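Local coordinates for alpha-galactosidase (Umbelopsis vinacea, PDB 3A5V), which hydrolyses terminal alpha-galactosyl residues as a tetrameric, N-glycosylated family 27 glycoside hydrolase built on a beta/alpha barrel, at residues 240-245 with 259-264; 57-62 with 112-117; 134-139 with 144-149; 82-87 with 122-127; 315-318 with 322-325. All blocks are in the same frame, centred on the assembly; numbering follows the deposited sequence. Where two conformers were deposited one is given.

Interaction 1: residues 240-245 with 259-264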
# COMPACT_ATOMS: atom_id res chain seq x y z
N ASP A 240 18.88 -14.37 -6.06
CA ASP A 240 20.09 -14.20 -5.23
C ASP A 240 20.98 -15.45 -5.36
O ASP A 240 20.62 -16.42 -6.02
CB ASP A 240 19.77 -13.86 -3.75
CG ASP A 240 20.90 -13.11 -3.04
OD1 ASP A 240 21.94 -12.78 -3.67
OD2 ASP A 240 20.76 -12.83 -1.83
N MET A 241 22.14 -15.39 -4.72
CA MET A 241 23.22 -16.36 -4.91
C MET A 241 22.91 -17.72 -4.32
O MET A 241 22.08 -17.85 -3.41
CB MET A 241 24.51 -15.83 -4.28
CG MET A 241 24.95 -14.54 -4.91
SD MET A 241 26.47 -13.89 -4.19
CE MET A 241 25.90 -13.38 -2.54
N LEU A 242 23.59 -18.74 -4.84
CA LEU A 242 23.45 -20.11 -4.35
C LEU A 242 24.29 -20.31 -3.08
O LEU A 242 25.48 -19.98 -3.08
CB LEU A 242 23.91 -21.10 -5.44
CG LEU A 242 23.00 -21.11 -6.68
CD1 LEU A 242 23.72 -21.69 -7.91
CD2 LEU A 242 21.67 -21.85 -6.42
N GLU A 243 23.67 -20.87 -2.05
CA GLU A 243 24.32 -21.15 -0.75
C GLU A 243 24.97 -22.55 -0.66
O GLU A 243 25.56 -22.91 0.36
CB GLU A 243 23.30 -20.99 0.39
CG GLU A 243 22.79 -19.56 0.58
CD GLU A 243 23.73 -18.67 1.39
OE1 GLU A 243 24.79 -19.15 1.85
OE2 GLU A 243 23.40 -17.48 1.58
N VAL A 244 24.84 -23.33 -1.74
CA VAL A 244 25.28 -24.74 -1.75
C VAL A 244 26.71 -24.96 -1.23
O VAL A 244 27.69 -24.38 -1.75
CB VAL A 244 25.13 -25.36 -3.15
CG1 VAL A 244 25.47 -26.87 -3.09
CG2 VAL A 244 23.69 -25.14 -3.71
N GLY A 245 26.83 -25.76 -0.18
CA GLY A 245 28.14 -26.08 0.38
C GLY A 245 28.49 -25.30 1.62
O GLY A 245 29.46 -25.63 2.31
N THR A 259 17.57 -26.56 -7.69
CA THR A 259 16.55 -26.95 -8.68
C THR A 259 15.60 -25.81 -9.03
O THR A 259 15.33 -25.55 -10.22
CB THR A 259 15.70 -28.14 -8.14
OG1 THR A 259 16.56 -29.28 -7.91
CG2 THR A 259 14.56 -28.51 -9.13
N ILE A 260 15.06 -25.14 -8.01
CA ILE A 260 14.09 -24.09 -8.23
C ILE A 260 14.75 -22.86 -8.85
O ILE A 260 14.20 -22.28 -9.78
CB ILE A 260 13.28 -23.73 -6.93
CG1 ILE A 260 12.49 -24.95 -6.41
CG2 ILE A 260 12.33 -22.54 -7.16
CD1 ILE A 260 11.41 -25.50 -7.39
N TRP A 261 15.92 -22.46 -8.36
CA TRP A 261 16.69 -21.37 -8.99
C TRP A 261 16.95 -21.69 -10.47
O TRP A 261 16.76 -20.85 -11.36
CB TRP A 261 18.03 -21.19 -8.27
CG TRP A 261 18.05 -20.21 -7.08
CD1 TRP A 261 18.95 -19.19 -6.91
CD2 TRP A 261 17.19 -20.17 -5.92
NE1 TRP A 261 18.71 -18.52 -5.75
CE2 TRP A 261 17.64 -19.09 -5.11
CE3 TRP A 261 16.07 -20.92 -5.49
CZ2 TRP A 261 17.01 -18.74 -3.89
CZ3 TRP A 261 15.44 -20.57 -4.27
CH2 TRP A 261 15.92 -19.48 -3.49
N ALA A 262 17.37 -22.92 -10.75
CA ALA A 262 17.64 -23.32 -12.14
C ALA A 262 16.36 -23.27 -12.99
O ALA A 262 16.33 -22.68 -14.07
CB ALA A 262 18.27 -24.73 -12.18
N ALA A 263 15.29 -23.89 -12.51
CA ALA A 263 14.04 -24.01 -13.30
C ALA A 263 13.25 -22.71 -13.45
O ALA A 263 12.45 -22.57 -14.38
CB ALA A 263 13.13 -25.13 -12.71
N LEU A 264 13.45 -21.76 -12.54
CA LEU A 264 12.83 -20.45 -12.65
C LEU A 264 13.69 -19.46 -13.45
O LEU A 264 13.34 -18.28 -13.56
CB LEU A 264 12.42 -19.89 -11.26
CG LEU A 264 10.97 -20.25 -10.85
CD1 LEU A 264 10.68 -21.78 -10.94
CD2 LEU A 264 10.65 -19.75 -9.41
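At the edge of the Trp-261 indole, nearly in the ring plane, sits the carbonyl oxygen of Asp-240, while a methyl of Leu-242 comes to the pyrrole part obliquely. Outside the two segments, His-257 packs against the indole edge-to-face, and Ile-220 and Ile-221 of helix 217-227, together with Leu-268 of strand 268-270, also press on it. The polar point is a single bond: Trp-261 NE1 donates a hydrogen bond to Asp-240 O, 2.9 Å long and bent at 140°. The donor stands above the carbonyl plane and misses the lone pairs, so the oxygen is met from above although it lies within 5° of the indole plane. Leu-242 supplies the apolar half. Its CG lies beside the backbone N, chi1 -67°, and its CD2 ends 3.8 Å from Trp-261 CD1 as the two side chains run past each other in opposite directions. In the barrel, 240-245 is the loop that leaves strand 236-238, and Trp-261 belongs to helix 251-263, which follows it, so the indole ties a helix back to the loop that leads into it. With Trp-261 cut back to an alanine, Asp-240 O would probably lose this donor and a gap would open beside Leu-242. The loop has braces of its own: Asp-240 OD2 takes the backbone N-H of Val-190, while a weak bond of 2.8 Å joins Met-241 N to Asp-240 OD1. Met-241 turns away from the helix, its side chain about 6 Å from a bound Tris molecule.

Interaction 2: residues 57-62 with 112-117; sequences NERESS and DIDAKT. With MAN (alpha-D-mannopyranose), chain B; MAN (alpha-D-mannopyranose), chain C.
Arg-59 and Asp-114 make the tight part of this contact, a two-pronged salt bridge in which the guanidinium meets the carboxylate end-on. NH1 of Arg-59 reaches OD1 of Asp-114 at 2.8 Å, and its NH2 reaches OD2 of the same carboxylate at 2.9 Å. Both bonds are almost straight, 170° and 175°, and both land on syn lone pairs, with the two planes only 11° apart. A chain extended from CG to NE carries the charge from the loop to the helix. Ile-113 CG2 adds only a loose touch, 4.5 Å from Arg-59 NH1. The clamp joins the long loop between strand 47-49 and helix 76-85 to helix 111-121 of the barrel's outer layer. Around it, Ser-107 bonds Asp-114 OD2, the carbonyls of Lys-63 and Ala-106 take further N-H groups of the arginine, and Tyr-110 makes a cation-pi contact with it. A methionine in place of Arg-59 would probably leave the buried Asp-114 carboxylate without its countercharge and the loop less firmly held to the helix. The residues just before Arg-59 are on the looser, more open side and meet sugar instead: a mannose O2 accepts from Asn-57 ND2 at 2.8 Å and donates to Glu-58 OE2 at 2.7 Å, and Asn-57 O lies 3.3 Å from C6 of the second mannose.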
# COMPACT_ATOMS: atom_id res chain seq x y z
N ASN A 57 39.45 4.33 -0.09
CA ASN A 57 38.69 5.11 0.90
C ASN A 57 38.12 6.44 0.39
O ASN A 57 37.15 6.94 0.95
CB ASN A 57 39.53 5.36 2.17
CG ASN A 57 40.66 6.33 1.91
OD1 ASN A 57 41.45 6.15 0.98
ND2 ASN A 57 40.73 7.40 2.72
N GLU A 58 38.71 7.00 -0.66
CA GLU A 58 38.24 8.24 -1.25
C GLU A 58 38.46 8.24 -2.75
O GLU A 58 39.33 7.53 -3.24
CB GLU A 58 38.92 9.47 -0.60
CG GLU A 58 38.61 9.69 0.91
CD GLU A 58 37.10 9.91 1.24
OE1 GLU A 58 36.36 10.48 0.41
OE2 GLU A 58 36.66 9.50 2.35
N ARG A 59 37.66 9.03 -3.47
CA ARG A 59 37.84 9.25 -4.90
C ARG A 59 39.11 10.06 -5.19
O ARG A 59 39.60 10.78 -4.32
CB ARG A 59 36.63 9.98 -5.49
CG ARG A 59 35.36 9.13 -5.53
CD ARG A 59 34.15 9.87 -6.15
NE ARG A 59 33.02 8.95 -6.22
CZ ARG A 59 32.81 8.09 -7.22
NH1 ARG A 59 33.60 8.07 -8.29
NH2 ARG A 59 31.76 7.26 -7.16
N GLU A 60 39.62 9.91 -6.40
CA GLU A 60 40.75 10.71 -6.87
C GLU A 60 40.29 12.15 -7.09
O GLU A 60 39.08 12.43 -7.17
CB GLU A 60 41.30 10.11 -8.17
CG GLU A 60 41.72 8.63 -8.06
CD GLU A 60 42.77 8.40 -6.97
OE1 GLU A 60 43.79 9.11 -6.98
OE2 GLU A 60 42.57 7.53 -6.09
N SER A 61 41.25 13.07 -7.18
CA SER A 61 40.94 14.46 -7.58
C SER A 61 40.20 14.48 -8.90
O SER A 61 39.33 15.32 -9.10
CB SER A 61 42.21 15.30 -7.70
OG SER A 61 42.73 15.56 -6.41
N SER A 62 40.55 13.55 -9.78
CA SER A 62 39.88 13.37 -11.07
C SER A 62 38.42 12.88 -10.93
O SER A 62 37.69 12.84 -11.92
CB SER A 62 40.67 12.36 -11.91
OG SER A 62 40.31 11.02 -11.56
N ASP A 112 28.35 8.14 -14.97
CA ASP A 112 29.17 8.20 -16.20
C ASP A 112 30.64 7.93 -15.92
O ASP A 112 31.26 7.10 -16.57
CB ASP A 112 29.01 9.56 -16.91
CG ASP A 112 27.72 9.65 -17.71
OD1 ASP A 112 27.00 8.63 -17.82
OD2 ASP A 112 27.41 10.74 -18.22
N ILE A 113 31.16 8.62 -14.92
CA ILE A 113 32.55 8.48 -14.48
C ILE A 113 32.88 7.04 -14.06
O ILE A 113 33.90 6.48 -14.48
CB ILE A 113 32.85 9.48 -13.35
CG1 ILE A 113 32.93 10.91 -13.95
CG2 ILE A 113 34.15 9.12 -12.63
CD1 ILE A 113 32.86 12.02 -12.90
N ASP A 114 32.02 6.44 -13.24
CA ASP A 114 32.30 5.09 -12.75
C ASP A 114 32.20 4.04 -13.86
O ASP A 114 33.05 3.14 -13.95
CB ASP A 114 31.42 4.74 -11.54
CG ASP A 114 31.81 5.51 -10.28
OD1 ASP A 114 32.81 6.28 -10.31
OD2 ASP A 114 31.12 5.35 -9.25
N ALA A 115 31.19 4.17 -14.71
CA ALA A 115 31.05 3.25 -15.85
C ALA A 115 32.28 3.32 -16.77
O ALA A 115 32.76 2.30 -17.26
CB ALA A 115 29.80 3.58 -16.63
N LYS A 116 32.76 4.54 -17.01
CA LYS A 116 33.95 4.76 -17.83
C LYS A 116 35.18 4.06 -17.20
O LYS A 116 35.93 3.38 -17.90
CB LYS A 116 34.21 6.26 -18.03
CG LYS A 116 35.39 6.59 -18.92
CD LYS A 116 35.36 8.06 -19.35
CE LYS A 116 36.59 8.42 -20.20
NZ LYS A 116 36.91 9.88 -20.10
N THR A 117 35.35 4.22 -15.89
CA THR A 117 36.43 3.53 -15.17
C THR A 117 36.34 2.00 -15.36
O THR A 117 37.32 1.36 -15.71
CB THR A 117 36.41 3.90 -13.67
OG1 THR A 117 36.58 5.31 -13.55
CG2 THR A 117 37.50 3.18 -12.87
C1 MAN B . 38.75 9.38 5.86
C2 MAN B . 37.90 8.25 5.25
C3 MAN B . 37.95 6.96 6.09
C4 MAN B . 39.39 6.60 6.47
C5 MAN B . 40.15 7.81 7.02
C6 MAN B . 41.61 7.48 7.33
O2 MAN B . 38.30 7.98 3.92
O3 MAN B . 37.38 5.85 5.42
O4 MAN B . 39.35 5.56 7.43
O5 MAN B . 40.07 8.92 6.13
O6 MAN B . 42.32 7.25 6.13
C1 MAN C . 36.01 5.61 5.83
C2 MAN C . 35.81 4.13 6.16
C3 MAN C . 35.93 3.25 4.91
C4 MAN C . 35.16 3.81 3.71
C5 MAN C . 35.31 5.33 3.58
C6 MAN C . 34.41 5.92 2.50
O2 MAN C . 34.54 3.91 6.76
O3 MAN C . 35.47 1.95 5.20
O4 MAN C . 35.66 3.17 2.56
O5 MAN C . 35.08 5.99 4.82
O6 MAN C . 33.05 5.79 2.87

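Interaction 3: residues 134-139 with 144-149; sequences QGQSGT and YDRYKA
Arg-146 crosses the side chain of Gln-136 obliquely, its CD 3.5 Å from Gln-136 OE1 and its NE 3.5 Å from Gln-136 CB, with the two flat groups turned 66° apart. The arginine bends at chi3 (46°), which swings the guanidinium round to the backbone of the loop. There it grips one atom side-on: NE reaches Gln-136 O at 2.8 Å and NH2 reaches the same oxygen at 2.9 Å. The two donors arrive from one face of the carbonyl plane, and the oxygen lies close to the guanidinium plane. Ser-137 CB packs more loosely, 3.8 Å from Arg-146 NH2, while one guanidinium face has Tyr-147 CD2 offset toward its rim. Gln-136 is the centre of an inverse gamma turn, and the contact folds the loop after strand 125-129 back over helix 140-156, whose N-cap is Thr-139. Loop and helix both work in the tetramer: Gln-134 OE1 of the loop bonds Tyr-144 OH of a second subunit, and Tyr-144 OH of the helix bonds Gln-134 OE1 of a third. Arg-146 NH1 goes on to Asn-130 OD1 and Ala-96 O. The acceptors named for Arg-146, on Gln-136, Asn-130 and Ala-96, are neutral oxygens, so the arginine's charge is met at least in part by dipoles, and it would be expected to polarise the Gln-136 carbonyl, which takes two of its bonds.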
# COMPACT_ATOMS: atom_id res chain seq x y z
N GLN A 134 19.15 7.83 -0.94
CA GLN A 134 18.77 9.24 -0.72
C GLN A 134 17.29 9.48 -1.06
O GLN A 134 16.91 10.50 -1.66
CB GLN A 134 19.72 10.18 -1.49
CG GLN A 134 21.22 9.90 -1.23
CD GLN A 134 21.59 9.99 0.24
OE1 GLN A 134 21.19 10.94 0.93
NE2 GLN A 134 22.36 9.01 0.74
N GLY A 135 16.46 8.51 -0.64
CA GLY A 135 15.01 8.56 -0.87
C GLY A 135 14.57 8.47 -2.33
O GLY A 135 13.41 8.76 -2.63
N GLN A 136 15.46 8.04 -3.22
CA GLN A 136 15.12 7.95 -4.66
C GLN A 136 14.45 6.61 -5.03
O GLN A 136 14.94 5.87 -5.90
CB GLN A 136 16.32 8.28 -5.56
CG GLN A 136 16.80 9.75 -5.44
CD GLN A 136 18.04 10.04 -6.29
OE1 GLN A 136 18.30 9.36 -7.28
NE2 GLN A 136 18.80 11.05 -5.91
N SER A 137 13.34 6.33 -4.37
CA SER A 137 12.59 5.09 -4.55
C SER A 137 11.20 5.32 -3.95
O SER A 137 10.97 6.37 -3.36
CB SER A 137 13.31 3.92 -3.83
OG SER A 137 13.09 3.98 -2.42
N GLY A 138 10.30 4.35 -4.11
CA GLY A 138 8.94 4.45 -3.57
C GLY A 138 7.87 4.52 -4.67
O GLY A 138 6.68 4.31 -4.40
N THR A 139 8.29 4.88 -5.88
CA THR A 139 7.47 4.69 -7.08
C THR A 139 8.35 3.99 -8.13
O THR A 139 9.59 4.12 -8.07
CB THR A 139 6.94 6.01 -7.71
OG1 THR A 139 8.05 6.77 -8.23
CG2 THR A 139 6.10 6.86 -6.69
N TYR A 144 13.17 3.67 -11.42
CA TYR A 144 13.55 3.61 -12.84
C TYR A 144 14.60 4.66 -13.23
O TYR A 144 15.61 4.33 -13.85
CB TYR A 144 12.32 3.75 -13.74
CG TYR A 144 12.65 3.76 -15.22
CD1 TYR A 144 12.94 4.96 -15.88
CD2 TYR A 144 12.66 2.57 -15.96
CE1 TYR A 144 13.24 4.99 -17.25
CE2 TYR A 144 12.97 2.58 -17.33
CZ TYR A 144 13.25 3.80 -17.96
OH TYR A 144 13.53 3.83 -19.30
N ASP A 145 14.36 5.93 -12.89
CA ASP A 145 15.26 7.00 -13.31
C ASP A 145 16.68 6.82 -12.74
O ASP A 145 17.66 7.03 -13.45
CB ASP A 145 14.69 8.38 -12.94
CG ASP A 145 13.54 8.80 -13.86
OD1 ASP A 145 13.43 8.26 -14.99
OD2 ASP A 145 12.75 9.67 -13.45
N ARG A 146 16.76 6.39 -11.48
CA ARG A 146 18.04 6.15 -10.82
C ARG A 146 18.83 4.99 -11.47
O ARG A 146 20.05 5.11 -11.67
CB ARG A 146 17.81 5.89 -9.31
CG ARG A 146 19.10 5.68 -8.45
CD ARG A 146 18.81 5.87 -6.94
NE ARG A 146 17.59 5.15 -6.56
CZ ARG A 146 17.55 3.88 -6.19
NH1 ARG A 146 18.67 3.16 -6.04
NH2 ARG A 146 16.38 3.32 -5.92
N TYR A 147 18.13 3.90 -11.80
CA TYR A 147 18.77 2.74 -12.46
C TYR A 147 19.05 2.98 -13.94
O TYR A 147 20.02 2.45 -14.48
CB TYR A 147 18.01 1.42 -12.19
CG TYR A 147 18.29 0.95 -10.79
CD1 TYR A 147 19.55 0.45 -10.45
CD2 TYR A 147 17.34 1.09 -9.77
CE1 TYR A 147 19.85 0.06 -9.14
CE2 TYR A 147 17.64 0.70 -8.45
CZ TYR A 147 18.90 0.19 -8.15
OH TYR A 147 19.23 -0.18 -6.86
N LYS A 148 18.22 3.80 -14.57
CA LYS A 148 18.42 4.21 -15.97
C LYS A 148 19.69 5.07 -16.15
O LYS A 148 20.37 4.94 -17.17
CB LYS A 148 17.18 5.00 -16.43
CG LYS A 148 17.28 5.69 -17.79
CD LYS A 148 16.63 4.84 -18.85
CE LYS A 148 16.22 5.66 -20.05
NZ LYS A 148 15.60 4.77 -21.06
N ALA A 149 19.99 5.94 -15.17
CA ALA A 149 21.22 6.74 -15.19
C ALA A 149 22.47 5.86 -15.34
O ALA A 149 23.37 6.18 -16.11
CB ALA A 149 21.34 7.62 -13.92

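Interaction 4: residues 82-87 with 122-127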
# COMPACT_ATOMS: atom_id res chain seq x y z
N ASP A 82 44.22 -11.00 -16.08
CA ASP A 82 44.48 -12.37 -15.62
C ASP A 82 43.23 -13.26 -15.67
O ASP A 82 43.30 -14.43 -16.05
CB ASP A 82 45.04 -12.37 -14.19
CG ASP A 82 46.48 -11.86 -14.11
OD1 ASP A 82 47.17 -11.88 -15.14
OD2 ASP A 82 46.91 -11.43 -13.02
N ILE A 83 42.10 -12.69 -15.26
CA ILE A 83 40.79 -13.36 -15.37
C ILE A 83 40.42 -13.64 -16.84
O ILE A 83 40.03 -14.77 -17.19
CB ILE A 83 39.69 -12.51 -14.64
CG1 ILE A 83 39.96 -12.51 -13.12
CG2 ILE A 83 38.28 -13.05 -14.95
CD1 ILE A 83 39.14 -11.45 -12.31
N HIS A 84 40.54 -12.62 -17.69
CA HIS A 84 40.34 -12.81 -19.13
C HIS A 84 41.22 -13.92 -19.72
O HIS A 84 40.73 -14.73 -20.51
CB HIS A 84 40.52 -11.49 -19.88
CG HIS A 84 39.40 -10.50 -19.65
ND1 HIS A 84 39.52 -9.17 -19.98
CD2 HIS A 84 38.16 -10.66 -19.13
CE1 HIS A 84 38.38 -8.55 -19.68
NE2 HIS A 84 37.54 -9.43 -19.17
N ASN A 85 42.48 -13.98 -19.30
CA ASN A 85 43.42 -15.03 -19.73
C ASN A 85 42.99 -16.44 -19.37
O ASN A 85 43.36 -17.41 -20.03
CB ASN A 85 44.82 -14.77 -19.17
CG ASN A 85 45.56 -13.69 -19.94
OD1 ASN A 85 45.15 -13.31 -21.03
ND2 ASN A 85 46.65 -13.18 -19.36
N LEU A 86 42.17 -16.56 -18.33
CA LEU A 86 41.66 -17.87 -17.92
C LEU A 86 40.41 -18.24 -18.71
O LEU A 86 39.86 -19.33 -18.53
CB LEU A 86 41.35 -17.88 -16.41
CG LEU A 86 42.55 -17.81 -15.48
CD1 LEU A 86 42.15 -17.36 -14.10
CD2 LEU A 86 43.19 -19.21 -15.42
N GLY A 87 39.97 -17.34 -19.60
CA GLY A 87 38.75 -17.58 -20.39
C GLY A 87 37.50 -17.24 -19.57
O GLY A 87 36.42 -17.77 -19.81
N GLY A 122 38.24 -3.19 -18.20
CA GLY A 122 37.82 -4.42 -18.87
C GLY A 122 36.68 -5.19 -18.19
O GLY A 122 36.47 -6.37 -18.45
N ILE A 123 35.96 -4.52 -17.29
CA ILE A 123 34.82 -5.13 -16.56
C ILE A 123 33.73 -5.54 -17.56
O ILE A 123 33.49 -4.84 -18.55
CB ILE A 123 34.27 -4.13 -15.48
CG1 ILE A 123 35.31 -3.90 -14.37
CG2 ILE A 123 32.90 -4.58 -14.88
CD1 ILE A 123 35.67 -5.14 -13.51
N ASP A 124 33.12 -6.70 -17.33
CA ASP A 124 32.12 -7.28 -18.24
C ASP A 124 30.71 -7.37 -17.62
O ASP A 124 29.78 -7.88 -18.26
CB ASP A 124 32.55 -8.72 -18.58
CG ASP A 124 33.97 -8.78 -19.13
OD1 ASP A 124 34.19 -8.23 -20.22
OD2 ASP A 124 34.87 -9.37 -18.47
N TYR A 125 30.57 -6.90 -16.38
CA TYR A 125 29.42 -7.26 -15.52
C TYR A 125 29.38 -6.30 -14.34
O TYR A 125 30.40 -6.12 -13.66
CB TYR A 125 29.60 -8.70 -15.00
CG TYR A 125 28.45 -9.33 -14.23
CD1 TYR A 125 28.12 -8.89 -12.93
CD2 TYR A 125 27.74 -10.40 -14.77
CE1 TYR A 125 27.06 -9.51 -12.20
CE2 TYR A 125 26.69 -11.03 -14.05
CZ TYR A 125 26.35 -10.57 -12.77
OH TYR A 125 25.32 -11.19 -12.08
N LEU A 126 28.22 -5.70 -14.10
CA LEU A 126 28.01 -4.87 -12.92
C LEU A 126 26.84 -5.39 -12.09
O LEU A 126 25.72 -5.50 -12.60
CB LEU A 126 27.69 -3.42 -13.31
CG LEU A 126 27.29 -2.48 -12.14
CD1 LEU A 126 28.50 -2.17 -11.20
CD2 LEU A 126 26.72 -1.19 -12.67
N LYS A 127 27.11 -5.64 -10.80
CA LYS A 127 26.05 -5.80 -9.80
C LYS A 127 25.82 -4.45 -9.10
O LYS A 127 26.74 -3.88 -8.50
CB LYS A 127 26.42 -6.90 -8.79
CG LYS A 127 25.50 -6.99 -7.54
CD LYS A 127 26.04 -8.00 -6.51
CE LYS A 127 25.29 -7.86 -5.15
NZ LYS A 127 25.89 -8.78 -4.12
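His-84 is the residue of helix 76-85 that crosses to the 122-127 segment, from a last turn in which Asp-82 and Ile-83 look elsewhere: Asp-82 pairs with Arg-74, and Ile-83 packs on Ile-28 of helix 25-38. The His-84 ring is set beside the backbone N (chi1 -71°), its NE2 edge toward Asp-124. NE2 donates to Asp-124 OD2 at 2.8 Å, fairly straight at 163°; the oxygen lies in the ring plane and uses its syn lone pair, although ring and carboxylate are twisted 47° apart. Beside this bond, CE1 of His-84 comes within 3.1 Å of Gly-122 O. Gly-122 ends helix 111-121 in a Schellman motif with positive phi, and a beta carbon there would press tightly on the histidine ring. Further on, Leu-86 leans on helix 25-38, and Gly-87 closes helix 76-85 in a second Schellman motif, its N 2.9 Å from His-84 O. Asp-124 is held from other sides: OD1 makes a salt bridge with Arg-159, and OD2 also accepts from the backbone N of Ala-90. The histidine links the end of an outer helix to the residues leading into strand 125-129, which lies between strands 89-95 and 162-165.

Interaction 5: residues 315-318 with 322-325; sequences SGNL and TQVV
Gly-316 and Val-324 form the hydrogen-bonded pair at the middle, each satisfying the other: Gly-316 N donates to Val-324 O at 2.9 Å, and Val-324 N returns the bond to Gly-316 O at 2.8 Å. Leu-318 N also bonds Thr-322 O at 3.0 Å, from above the carbonyl plane, in a looser pair toward the turn. Strands 311-318 and 322-329 make a beta hairpin in the antiparallel sheet of the C-terminal beta sandwich. On the face with Ser-315, Asn-317 and Val-325, the Gln-323 chain bends at chi2 (78°) and folds its amide across to the neighbouring strand. Its NE2 has two partners, Ser-315 OG at 3.0 Å with a nearly straight N-H (170°), and a water at 2.9 Å that also donates weakly to Asn-317 OD1; a second water lies 2.8 Å from Thr-322 O. The serine OG is bonded onward to the carbonyl of Ile-344, so this buried hydroxyl serves the hairpin and helix 341-344 together. On the other face Leu-318 CD1 lies 3.7 Å from Val-324 CB, and the Thr-322 hydroxyl bonds Ala-319 O in the turn. Leu-318 and Thr-322 also border a bound polyether molecule, probably from the crystallisation liquor.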
# COMPACT_ATOMS: atom_id res chain seq x y z
N SER A 315 5.75 -26.80 -13.40
CA SER A 315 5.75 -27.33 -14.76
C SER A 315 6.12 -26.23 -15.74
O SER A 315 5.56 -25.12 -15.66
CB SER A 315 4.35 -27.87 -15.10
OG SER A 315 4.29 -28.30 -16.44
N GLY A 316 7.03 -26.52 -16.67
CA GLY A 316 7.42 -25.55 -17.67
C GLY A 316 7.87 -26.15 -18.98
O GLY A 316 8.33 -27.28 -19.02
N ASN A 317 7.74 -25.42 -20.08
CA ASN A 317 8.27 -25.90 -21.36
C ASN A 317 9.78 -25.82 -21.48
O ASN A 317 10.41 -24.85 -20.99
CB ASN A 317 7.70 -25.06 -22.51
CG ASN A 317 6.19 -24.99 -22.49
OD1 ASN A 317 5.63 -23.96 -22.12
ND2 ASN A 317 5.54 -26.07 -22.88
N LEU A 318 10.32 -26.82 -22.17
CA LEU A 318 11.71 -26.86 -22.60
C LEU A 318 11.73 -27.03 -24.13
O LEU A 318 10.67 -27.16 -24.76
CB LEU A 318 12.44 -28.02 -21.91
CG LEU A 318 12.52 -28.03 -20.37
CD1 LEU A 318 13.13 -29.35 -19.88
CD2 LEU A 318 13.29 -26.82 -19.83
N THR A 322 9.56 -30.65 -25.14
CA THR A 322 9.73 -31.37 -23.88
C THR A 322 9.25 -30.49 -22.72
O THR A 322 8.93 -29.32 -22.92
CB THR A 322 11.18 -31.88 -23.69
OG1 THR A 322 12.08 -30.76 -23.64
CG2 THR A 322 11.60 -32.84 -24.86
N GLN A 323 9.18 -31.07 -21.52
CA GLN A 323 8.61 -30.36 -20.35
C GLN A 323 9.44 -30.63 -19.13
O GLN A 323 9.87 -31.77 -18.91
CB GLN A 323 7.18 -30.85 -20.07
CG GLN A 323 6.29 -29.90 -19.20
CD GLN A 323 5.74 -28.70 -19.99
OE1 GLN A 323 5.95 -28.59 -21.19
NE2 GLN A 323 5.07 -27.80 -19.30
N VAL A 324 9.67 -29.60 -18.32
CA VAL A 324 10.27 -29.83 -17.01
C VAL A 324 9.14 -29.91 -15.98
O VAL A 324 8.17 -29.14 -16.05
CB VAL A 324 11.37 -28.77 -16.63
CG1 VAL A 324 10.76 -27.37 -16.44
CG2 VAL A 324 12.12 -29.20 -15.34
N VAL A 325 9.23 -30.87 -15.07
CA VAL A 325 8.24 -31.05 -14.01
C VAL A 325 8.98 -31.22 -12.69
O VAL A 325 9.92 -32.01 -12.60
CB VAL A 325 7.27 -32.24 -14.28
CG1 VAL A 325 6.33 -32.49 -13.09
CG2 VAL A 325 6.43 -31.95 -15.54
O HOH W 1 7.68 -27.70 -24.82
O HOH W 2 3.84 -25.40 -20.34

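Interactions 1 to 4 belong to the catalytic barrel, interaction 5 to the beta sandwich that follows it. Interaction 1 is the most central, its centre about 7 Å from that of the chain, and combines one indole bond with apolar packing. Interaction 2 is partly buried near the surface, interaction 4 buried between an outer helix and the approach to a barrel strand; both use charged or ionisable pairs, and helix 111-121 carries half of one and ends at the glycine of the other. Interaction 3, also buried, sits beside subunit contacts and spends its arginine on a backbone carbonyl rather than an acid. Interaction 5, about 46 Å from interaction 2 between centres, relies mainly on strand pairing.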